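Local coordinates for glucosamine-6-phosphate deaminase (PDB 1J5X), which is a bacterial SIS-domain protein with two parallel beta-sheets packed among helices, at residues S14-E19 with V159-F164; R76-R81 with F173-I178; L103-S108 with I131-E136. All blocks are in the same frame, centred on the assembly; numbering follows the deposited sequence.

Contact 1: S14-E19 with V159-F164; sequences SKTLKE and VMTKSF
E19 meets T161 and K162 where the first helix, 15-25, reaches the start of helix 162-179. The CB of E19 lies 3.5 Å from OG1 of T161. In K162, CG stands between the backbone N and the carbonyl carbon (chi1 69°), and the chain, extended beyond it, passes the carbonyl of E19, with CB 3.6 Å and CD 3.7 Å from that O. Beyond it the ammonium NZ of K162 comes within 3.8 Å of NZ of K18. Both amines form salt bridges to OD2 of D22, one turn after K18, which probably offsets their repulsion.

Water carries much of the remaining polar contact. One molecule donates to T16 OG1 at 2.8 Å and accepts from V159 N at 2.9 Å; T16 OG1 is also bonded to D331. A second donates to E19 OE1 (3.0 Å) and to V159 O (2.7 Å). The carboxylate itself is fixed by backbone amides, OE1 by A157 N and OE2 by E156 N. A buried acid and two lysines are thus satisfied by third parties, so the N-terminal helix is joined to the 155-162 region through shared partners and bridging water.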
loop_
_atom_site.group_PDB
_atom_site.type_symbol
_atom_site.label_atom_id
_atom_site.label_comp_id
_atom_site.label_asym_id
_atom_site.label_seq_id
_atom_site.Cartn_x
_atom_site.Cartn_y
_atom_site.Cartn_z
ATOM N N SER A 14 4.875 21.421 -4.368
ATOM C CA SER A 14 4.814 20.067 -5.029
ATOM C C SER A 14 3.428 19.458 -4.967
ATOM O O SER A 14 2.801 19.387 -3.884
ATOM C CB SER A 14 5.795 19.112 -4.370
ATOM O OG SER A 14 5.434 17.765 -4.627
ATOM N N LYS A 15 2.941 18.993 -6.118
ATOM C CA LYS A 15 1.624 18.356 -6.152
ATOM C C LYS A 15 1.658 17.053 -5.310
ATOM O O LYS A 15 0.667 16.712 -4.646
ATOM C CB LYS A 15 1.260 17.999 -7.583
ATOM C CG LYS A 15 -0.076 17.272 -7.832
ATOM C CD LYS A 15 -1.342 17.896 -7.254
ATOM C CE LYS A 15 -1.720 19.211 -7.861
ATOM N NZ LYS A 15 -3.228 19.338 -7.834
ATOM N N THR A 16 2.794 16.361 -5.380
ATOM C CA THR A 16 2.979 15.113 -4.631
ATOM C C THR A 16 2.865 15.412 -3.129
ATOM O O THR A 16 2.068 14.754 -2.410
ATOM C CB THR A 16 4.313 14.460 -5.035
ATOM O OG1 THR A 16 4.250 14.171 -6.451
ATOM C CG2 THR A 16 4.569 13.170 -4.260
ATOM N N LEU A 17 3.608 16.413 -2.640
ATOM C CA LEU A 17 3.491 16.765 -1.223
ATOM C C LEU A 17 2.028 17.088 -0.881
ATOM O O LEU A 17 1.507 16.692 0.191
ATOM C CB LEU A 17 4.382 17.977 -0.904
ATOM C CG LEU A 17 4.287 18.360 0.595
ATOM C CD1 LEU A 17 4.697 17.171 1.448
ATOM C CD2 LEU A 17 5.235 19.534 0.906
ATOM N N LYS A 18 1.322 17.804 -1.770
ATOM C CA LYS A 18 -0.080 18.122 -1.495
ATOM C C LYS A 18 -0.941 16.861 -1.326
ATOM O O LYS A 18 -1.761 16.741 -0.399
ATOM C CB LYS A 18 -0.688 18.975 -2.607
ATOM C CG LYS A 18 -2.181 19.305 -2.419
ATOM C CD LYS A 18 -3.124 18.370 -3.132
ATOM C CE LYS A 18 -4.580 18.827 -2.976
ATOM N NZ LYS A 18 -5.566 17.852 -3.490
ATOM N N GLU A 19 -0.770 15.934 -2.255
ATOM C CA GLU A 19 -1.539 14.709 -2.183
ATOM C C GLU A 19 -1.089 13.829 -0.975
ATOM O O GLU A 19 -1.896 13.159 -0.384
ATOM C CB GLU A 19 -1.409 14.015 -3.544
ATOM C CG GLU A 19 -2.142 14.934 -4.577
ATOM C CD GLU A 19 -2.106 14.491 -6.042
ATOM O OE1 GLU A 19 -1.267 13.670 -6.401
ATOM O OE2 GLU A 19 -2.922 15.003 -6.808
ATOM N N VAL A 159 3.491 9.554 -8.788
ATOM C CA VAL A 159 3.513 8.582 -7.698
ATOM C C VAL A 159 2.206 8.513 -6.937
ATOM O O VAL A 159 1.604 9.539 -6.572
ATOM C CB VAL A 159 4.669 8.907 -6.737
ATOM C CG1 VAL A 159 4.727 7.908 -5.581
ATOM C CG2 VAL A 159 5.967 8.884 -7.528
HETATM N N MSE A 160 1.727 7.281 -6.732
HETATM C CA MSE A 160 0.501 7.091 -5.972
HETATM C C MSE A 160 0.796 7.314 -4.509
HETATM O O MSE A 160 1.784 6.806 -3.978
HETATM C CB MSE A 160 -0.044 5.667 -6.188
HETATM C CG MSE A 160 -0.874 5.594 -7.425
HETATM SE SE MSE A 160 -1.420 3.718 -7.829
HETATM C CE MSE A 160 -2.048 3.358 -6.018
ATOM N N THR A 161 -0.090 8.073 -3.838
ATOM C CA THR A 161 0.101 8.362 -2.441
ATOM C C THR A 161 -1.230 8.090 -1.749
ATOM O O THR A 161 -1.502 6.943 -1.322
ATOM C CB THR A 161 0.597 9.883 -2.193
ATOM O OG1 THR A 161 -0.283 10.819 -2.846
ATOM C CG2 THR A 161 2.013 10.053 -2.736
ATOM N N LYS A 162 -2.060 9.109 -1.675
ATOM C CA LYS A 162 -3.361 9.011 -0.999
ATOM C C LYS A 162 -4.315 7.998 -1.613
ATOM O O LYS A 162 -5.140 7.436 -0.911
ATOM C CB LYS A 162 -4.056 10.383 -0.999
ATOM C CG LYS A 162 -4.518 10.866 -2.361
ATOM C CD LYS A 162 -5.059 12.315 -2.213
ATOM C CE LYS A 162 -6.036 12.729 -3.301
ATOM N NZ LYS A 162 -6.550 14.150 -3.165
ATOM N N SER A 163 -4.198 7.732 -2.914
ATOM C CA SER A 163 -5.116 6.785 -3.532
ATOM C C SER A 163 -4.893 5.367 -2.970
ATOM O O SER A 163 -5.853 4.600 -2.855
ATOM C CB SER A 163 -4.954 6.740 -5.080
ATOM O OG SER A 163 -3.675 6.329 -5.459
ATOM N N PHE A 164 -3.662 5.049 -2.625
ATOM C CA PHE A 164 -3.401 3.700 -2.088
ATOM C C PHE A 164 -4.168 3.588 -0.727
ATOM O O PHE A 164 -4.978 2.671 -0.490
ATOM C CB PHE A 164 -1.895 3.545 -1.862
ATOM C CG PHE A 164 -1.500 2.242 -1.196
ATOM C CD1 PHE A 164 -1.569 2.101 0.201
ATOM C CD2 PHE A 164 -1.064 1.167 -1.968
ATOM C CE1 PHE A 164 -1.211 0.936 0.808
ATOM C CE2 PHE A 164 -0.699 -0.050 -1.356
ATOM C CZ PHE A 164 -0.767 -0.158 0.020
HETATM O O HOH W 1 4.910 11.995 -8.133
HETATM O O HOH W 2 0.427 11.516 -5.180
#

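Contact 2: R76-R81 with F173-I178; sequences RVLKIR and FLADKI
V77 and L78, the last residues of helix 62-78, come up against A175 and D176 in helix 162-179, the CA atoms of V77 and D176 being 6.5 Å apart and those of L78 and A175 6.9 Å.

V77 uses both methyls. Its CG2, placed between the backbone N and the carbonyl carbon, meets CB of A175 at 3.6 Å, while CG1 lies 3.5 Å from OD1 of D176. The CB of D176 points away from V77, yet its carboxylate comes back toward the valine, and the two side chains cross at about a right angle. L78 reaches over with its tip: CD2 lies 3.7 Å from CG2 of I178, the isoleucine branch anti to its backbone N, and 3.8 Å from O of A175. The other methyl, CD1, is more distant from CB of A175, at 4.3 Å. A175 is therefore touched by V77 and L78, and F74 of helix 62-78 packs on it as well.

Just past the contact the helix ends, K79 taking a positive phi (55°) before the chain enters strand 81-86. The polar end of D176 is held from outside the two segments, OD2 by the hydroxyl of Y73 and OD1 by the amide ND2 of N181. The cohesion across 76-81 and 173-178 is thus van der Waals contact of aliphatic groups with one another and with the oxygens of D176 and A175, whereas the buried acid, bonded to Y73, adds a polar tie between the same two helices; N181 would help offset the apolar surroundings of OD1, while Y73 holds OD2.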
loop_
_atom_site.group_PDB
_atom_site.type_symbol
_atom_site.label_atom_id
_atom_site.label_comp_id
_atom_site.label_asym_id
_atom_site.label_seq_id
_atom_site.Cartn_x
_atom_site.Cartn_y
_atom_site.Cartn_z
ATOM N N ARG A 76 -8.356 -12.849 5.775
ATOM C CA ARG A 76 -8.392 -12.777 7.253
ATOM C C ARG A 76 -9.810 -12.545 7.797
ATOM O O ARG A 76 -10.281 -13.240 8.727
ATOM C CB ARG A 76 -7.479 -11.634 7.745
ATOM C CG ARG A 76 -7.381 -11.519 9.289
ATOM C CD ARG A 76 -6.497 -10.388 9.778
ATOM N NE ARG A 76 -5.120 -10.443 9.247
ATOM C CZ ARG A 76 -4.177 -11.286 9.657
ATOM N NH1 ARG A 76 -4.443 -12.182 10.625
ATOM N NH2 ARG A 76 -2.952 -11.261 9.101
ATOM N N VAL A 77 -10.504 -11.570 7.250
ATOM C CA VAL A 77 -11.824 -11.283 7.797
ATOM C C VAL A 77 -12.980 -12.012 7.175
ATOM O O VAL A 77 -14.006 -12.222 7.862
ATOM C CB VAL A 77 -12.141 -9.753 7.838
ATOM C CG1 VAL A 77 -10.990 -8.991 8.520
ATOM C CG2 VAL A 77 -12.401 -9.223 6.445
ATOM N N LEU A 78 -12.872 -12.439 5.923
ATOM C CA LEU A 78 -13.993 -13.173 5.308
ATOM C C LEU A 78 -13.770 -14.680 5.239
ATOM O O LEU A 78 -14.677 -15.407 4.884
ATOM C CB LEU A 78 -14.266 -12.673 3.867
ATOM C CG LEU A 78 -14.857 -11.273 3.860
ATOM C CD1 LEU A 78 -14.784 -10.719 2.416
ATOM C CD2 LEU A 78 -16.353 -11.353 4.314
ATOM N N LYS A 79 -12.565 -15.126 5.575
ATOM C CA LYS A 79 -12.209 -16.534 5.541
ATOM C C LYS A 79 -12.444 -17.170 4.195
ATOM O O LYS A 79 -12.981 -18.246 4.121
ATOM C CB LYS A 79 -13.035 -17.339 6.586
ATOM C CG LYS A 79 -13.081 -16.737 7.915
ATOM C CD LYS A 79 -11.731 -16.379 8.404
ATOM C CE LYS A 79 -11.862 -15.646 9.732
ATOM N NZ LYS A 79 -11.359 -16.529 10.831
ATOM N N ILE A 80 -12.022 -16.524 3.120
ATOM C CA ILE A 80 -12.210 -17.069 1.775
ATOM C C ILE A 80 -10.821 -17.145 1.169
ATOM O O ILE A 80 -9.924 -16.455 1.620
ATOM C CB ILE A 80 -13.087 -16.109 0.943
ATOM C CG1 ILE A 80 -12.438 -14.726 0.909
ATOM C CG2 ILE A 80 -14.446 -15.947 1.602
ATOM C CD1 ILE A 80 -13.272 -13.691 0.201
ATOM N N ARG A 81 -10.630 -17.991 0.181
ATOM C CA ARG A 81 -9.336 -18.121 -0.443
ATOM C C ARG A 81 -9.089 -16.857 -1.308
ATOM O O ARG A 81 -9.997 -16.469 -2.029
ATOM C CB ARG A 81 -9.324 -19.359 -1.340
ATOM C CG ARG A 81 -9.458 -20.694 -0.543
ATOM C CD ARG A 81 -9.716 -21.909 -1.472
ATOM N NE ARG A 81 -11.044 -21.845 -2.090
ATOM C CZ ARG A 81 -11.349 -22.275 -3.318
ATOM N NH1 ARG A 81 -10.418 -22.822 -4.108
ATOM N NH2 ARG A 81 -12.600 -22.139 -3.770
ATOM N N PHE A 173 -12.799 -1.679 4.929
ATOM C CA PHE A 173 -14.118 -1.375 5.525
ATOM C C PHE A 173 -15.218 -2.205 4.886
ATOM O O PHE A 173 -16.082 -2.797 5.574
ATOM C CB PHE A 173 -14.349 0.161 5.423
ATOM C CG PHE A 173 -15.651 0.651 6.030
ATOM C CD1 PHE A 173 -16.840 0.536 5.334
ATOM C CD2 PHE A 173 -15.658 1.248 7.267
ATOM C CE1 PHE A 173 -18.044 1.019 5.855
ATOM C CE2 PHE A 173 -16.890 1.751 7.813
ATOM C CZ PHE A 173 -18.052 1.626 7.099
ATOM N N LEU A 174 -15.215 -2.280 3.570
ATOM C CA LEU A 174 -16.193 -3.097 2.843
ATOM C C LEU A 174 -16.138 -4.603 3.250
ATOM O O LEU A 174 -17.178 -5.304 3.402
ATOM C CB LEU A 174 -15.921 -2.966 1.338
ATOM C CG LEU A 174 -16.815 -3.733 0.354
ATOM C CD1 LEU A 174 -16.682 -3.241 -1.060
ATOM C CD2 LEU A 174 -16.378 -5.116 0.334
ATOM N N ALA A 175 -14.929 -5.123 3.398
ATOM C CA ALA A 175 -14.832 -6.537 3.790
ATOM C C ALA A 175 -15.463 -6.761 5.169
ATOM O O ALA A 175 -16.208 -7.752 5.370
ATOM C CB ALA A 175 -13.362 -6.966 3.869
ATOM N N ASP A 176 -15.158 -5.871 6.107
ATOM C CA ASP A 176 -15.716 -6.062 7.433
ATOM C C ASP A 176 -17.241 -5.919 7.389
ATOM O O ASP A 176 -17.965 -6.649 8.079
ATOM C CB ASP A 176 -15.126 -5.091 8.416
ATOM C CG ASP A 176 -13.720 -5.499 8.859
ATOM O OD1 ASP A 176 -13.530 -6.711 9.198
ATOM O OD2 ASP A 176 -12.815 -4.640 8.888
ATOM N N LYS A 177 -17.742 -4.972 6.600
ATOM C CA LYS A 177 -19.215 -4.835 6.519
ATOM C C LYS A 177 -19.838 -6.106 5.964
ATOM O O LYS A 177 -20.918 -6.567 6.430
ATOM C CB LYS A 177 -19.630 -3.620 5.627
ATOM C CG LYS A 177 -19.411 -2.285 6.243
ATOM C CD LYS A 177 -20.256 -2.173 7.561
ATOM C CE LYS A 177 -20.305 -0.717 8.061
ATOM N NZ LYS A 177 -20.978 -0.563 9.437
ATOM N N ILE A 178 -19.199 -6.717 4.979
ATOM C CA ILE A 178 -19.757 -7.936 4.401
ATOM C C ILE A 178 -19.734 -9.076 5.447
ATOM O O ILE A 178 -20.687 -9.871 5.533
ATOM C CB ILE A 178 -18.989 -8.350 3.158
ATOM C CG1 ILE A 178 -19.323 -7.341 2.054
ATOM C CG2 ILE A 178 -19.322 -9.794 2.731
ATOM C CD1 ILE A 178 -18.566 -7.526 0.785
#

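Contact 3: L103-S108 with I131-E136; sequences LAFLFS and IGITIE
I131 lays its CD1 methyl over the ring of F105, 3.6 Å from the centroid and 13° off the ring normal, a CH-pi contact above the middle of the ring. The two side chains run side by side and point the same way, since F105 and I131 form a parallel bridge and project to the same face of the sheet. CG1 of I131 is anti to the carbonyl carbon (chi1 -69°), and from it CD1 also reaches L103, whose CD1 is 3.7 Å away. I133 repeats the pairing two residues on with a different aim: its CG1 is over F107 but offset toward the rim, its CG2 is 3.8 Å from CD2 of F107, and the same CG1 lies near the plane of the F105 ring, at its edge.

The register that sets these pairs is fixed by four backbone bonds: I131 N to A104 O, L106 N to I131 O, I133 N to L106 O (each 2.8 Å) and S108 N to I133 O (3.1 Å). The strands run 22° from parallel. At the end, T134 OG1 accepts from E136 N in an ST turn and is bonded to R109 O.

Within the beta-alpha-beta unit 102-134, strand 102-107 bonds on its other edge to strand 54-59, whose F57 stacks with F105. Helix 62-78 covers F107, and helix 114-125 covers A104 and L106 on the reverse face.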
loop_
_atom_site.group_PDB
_atom_site.type_symbol
_atom_site.label_atom_id
_atom_site.label_comp_id
_atom_site.label_asym_id
_atom_site.label_seq_id
_atom_site.Cartn_x
_atom_site.Cartn_y
_atom_site.Cartn_z
ATOM N N LEU A 103 -14.486 -14.269 -8.533
ATOM C CA LEU A 103 -14.670 -12.815 -8.556
ATOM C C LEU A 103 -13.246 -12.247 -8.597
ATOM O O LEU A 103 -12.359 -12.795 -7.939
ATOM C CB LEU A 103 -15.349 -12.354 -7.284
ATOM C CG LEU A 103 -15.595 -10.850 -7.171
ATOM C CD1 LEU A 103 -16.579 -10.377 -8.262
ATOM C CD2 LEU A 103 -16.197 -10.523 -5.798
ATOM N N ALA A 104 -13.006 -11.189 -9.385
ATOM C CA ALA A 104 -11.674 -10.595 -9.485
ATOM C C ALA A 104 -11.748 -9.087 -9.349
ATOM O O ALA A 104 -12.540 -8.441 -10.026
ATOM C CB ALA A 104 -11.038 -10.953 -10.826
ATOM N N PHE A 105 -10.942 -8.537 -8.453
ATOM C CA PHE A 105 -10.885 -7.085 -8.307
ATOM C C PHE A 105 -9.681 -6.705 -9.181
ATOM O O PHE A 105 -8.560 -7.199 -8.996
ATOM C CB PHE A 105 -10.592 -6.621 -6.876
ATOM C CG PHE A 105 -11.758 -6.769 -5.912
ATOM C CD1 PHE A 105 -12.159 -8.040 -5.442
ATOM C CD2 PHE A 105 -12.395 -5.638 -5.426
ATOM C CE1 PHE A 105 -13.200 -8.138 -4.473
ATOM C CE2 PHE A 105 -13.412 -5.737 -4.475
ATOM C CZ PHE A 105 -13.803 -6.986 -4.008
ATOM N N LEU A 106 -9.920 -5.821 -10.148
ATOM C CA LEU A 106 -8.856 -5.330 -11.076
ATOM C C LEU A 106 -8.544 -3.849 -10.694
ATOM O O LEU A 106 -9.465 -3.042 -10.576
ATOM C CB LEU A 106 -9.393 -5.392 -12.526
ATOM C CG LEU A 106 -9.485 -6.712 -13.303
ATOM C CD1 LEU A 106 -8.152 -7.082 -13.844
ATOM C CD2 LEU A 106 -10.056 -7.819 -12.417
ATOM N N PHE A 107 -7.277 -3.518 -10.461
ATOM C CA PHE A 107 -6.892 -2.181 -10.030
ATOM C C PHE A 107 -6.072 -1.433 -11.078
ATOM O O PHE A 107 -5.068 -1.938 -11.557
ATOM C CB PHE A 107 -6.003 -2.238 -8.787
ATOM C CG PHE A 107 -6.642 -2.894 -7.587
ATOM C CD1 PHE A 107 -6.758 -4.276 -7.518
ATOM C CD2 PHE A 107 -7.139 -2.108 -6.533
ATOM C CE1 PHE A 107 -7.378 -4.881 -6.406
ATOM C CE2 PHE A 107 -7.769 -2.692 -5.387
ATOM C CZ PHE A 107 -7.890 -4.093 -5.329
ATOM N N SER A 108 -6.503 -0.228 -11.401
ATOM C CA SER A 108 -5.699 0.622 -12.328
ATOM C C SER A 108 -6.233 2.025 -12.006
ATOM O O SER A 108 -7.374 2.330 -12.326
ATOM C CB SER A 108 -5.993 0.302 -13.813
ATOM O OG SER A 108 -5.340 1.344 -14.604
ATOM N N ILE A 131 -14.425 -6.658 -11.058
ATOM C CA ILE A 131 -14.744 -5.403 -10.415
ATOM C C ILE A 131 -13.651 -4.429 -10.817
ATOM O O ILE A 131 -12.471 -4.687 -10.592
ATOM C CB ILE A 131 -14.768 -5.530 -8.889
ATOM C CG1 ILE A 131 -15.981 -6.398 -8.464
ATOM C CG2 ILE A 131 -14.836 -4.138 -8.262
ATOM C CD1 ILE A 131 -15.767 -6.971 -7.036
ATOM N N GLY A 132 -14.050 -3.278 -11.395
ATOM C CA GLY A 132 -13.054 -2.336 -11.851
ATOM C C GLY A 132 -12.731 -1.226 -10.885
ATOM O O GLY A 132 -13.449 -0.239 -10.813
ATOM N N ILE A 133 -11.605 -1.321 -10.183
ATOM C CA ILE A 133 -11.272 -0.262 -9.236
ATOM C C ILE A 133 -10.425 0.791 -9.953
ATOM O O ILE A 133 -9.308 0.486 -10.365
ATOM C CB ILE A 133 -10.452 -0.827 -8.087
ATOM C CG1 ILE A 133 -11.254 -1.932 -7.377
ATOM C CG2 ILE A 133 -9.995 0.291 -7.108
ATOM C CD1 ILE A 133 -12.480 -1.446 -6.603
ATOM N N THR A 134 -10.913 2.041 -10.019
ATOM C CA THR A 134 -10.132 3.075 -10.712
ATOM C C THR A 134 -10.612 4.437 -10.183
ATOM O O THR A 134 -11.650 4.506 -9.517
ATOM C CB THR A 134 -10.456 3.022 -12.258
ATOM O OG1 THR A 134 -9.757 4.075 -12.944
ATOM C CG2 THR A 134 -11.861 3.138 -12.492
ATOM N N ILE A 135 -9.848 5.503 -10.440
ATOM C CA ILE A 135 -10.356 6.812 -10.004
ATOM C C ILE A 135 -10.867 7.578 -11.230
ATOM O O ILE A 135 -11.311 8.710 -11.105
ATOM C CB ILE A 135 -9.279 7.710 -9.263
ATOM C CG1 ILE A 135 -8.124 8.118 -10.172
ATOM C CG2 ILE A 135 -8.730 6.948 -8.078
ATOM C CD1 ILE A 135 -7.135 8.978 -9.434
ATOM N N GLU A 136 -10.885 6.923 -12.394
ATOM C CA GLU A 136 -11.296 7.602 -13.648
ATOM C C GLU A 136 -12.556 7.009 -14.237
ATOM O O GLU A 136 -12.520 5.938 -14.811
ATOM C CB GLU A 136 -10.149 7.519 -14.660
ATOM C CG GLU A 136 -8.923 8.356 -14.331
ATOM C CD GLU A 136 -9.196 9.855 -14.341
ATOM O OE1 GLU A 136 -10.238 10.275 -14.878
ATOM O OE2 GLU A 136 -8.355 10.580 -13.802
#

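How the contacts relate
Contacts 1 and 2 both use helix 162-179, one at its beginning and the other near its end; they lie on opposite sides of the chain's centre, with their own centres 28 Å apart. Contact 3 is nested in sequence inside the loops closed by both, and its nearest atoms come within about 5 Å of each. Chemistry follows place. Contact 3, buried within the sheet, combines regular backbone bonding with aliphatic-aromatic packing. Contact 1 is also buried but polar, relying on water and shared ionic partners. Contact 2, partly exposed, is mostly aliphatic. Helix 62-78 links contacts 2 and 3, packing on helix 162-179 in contact 2 and covering F107 of contact 3.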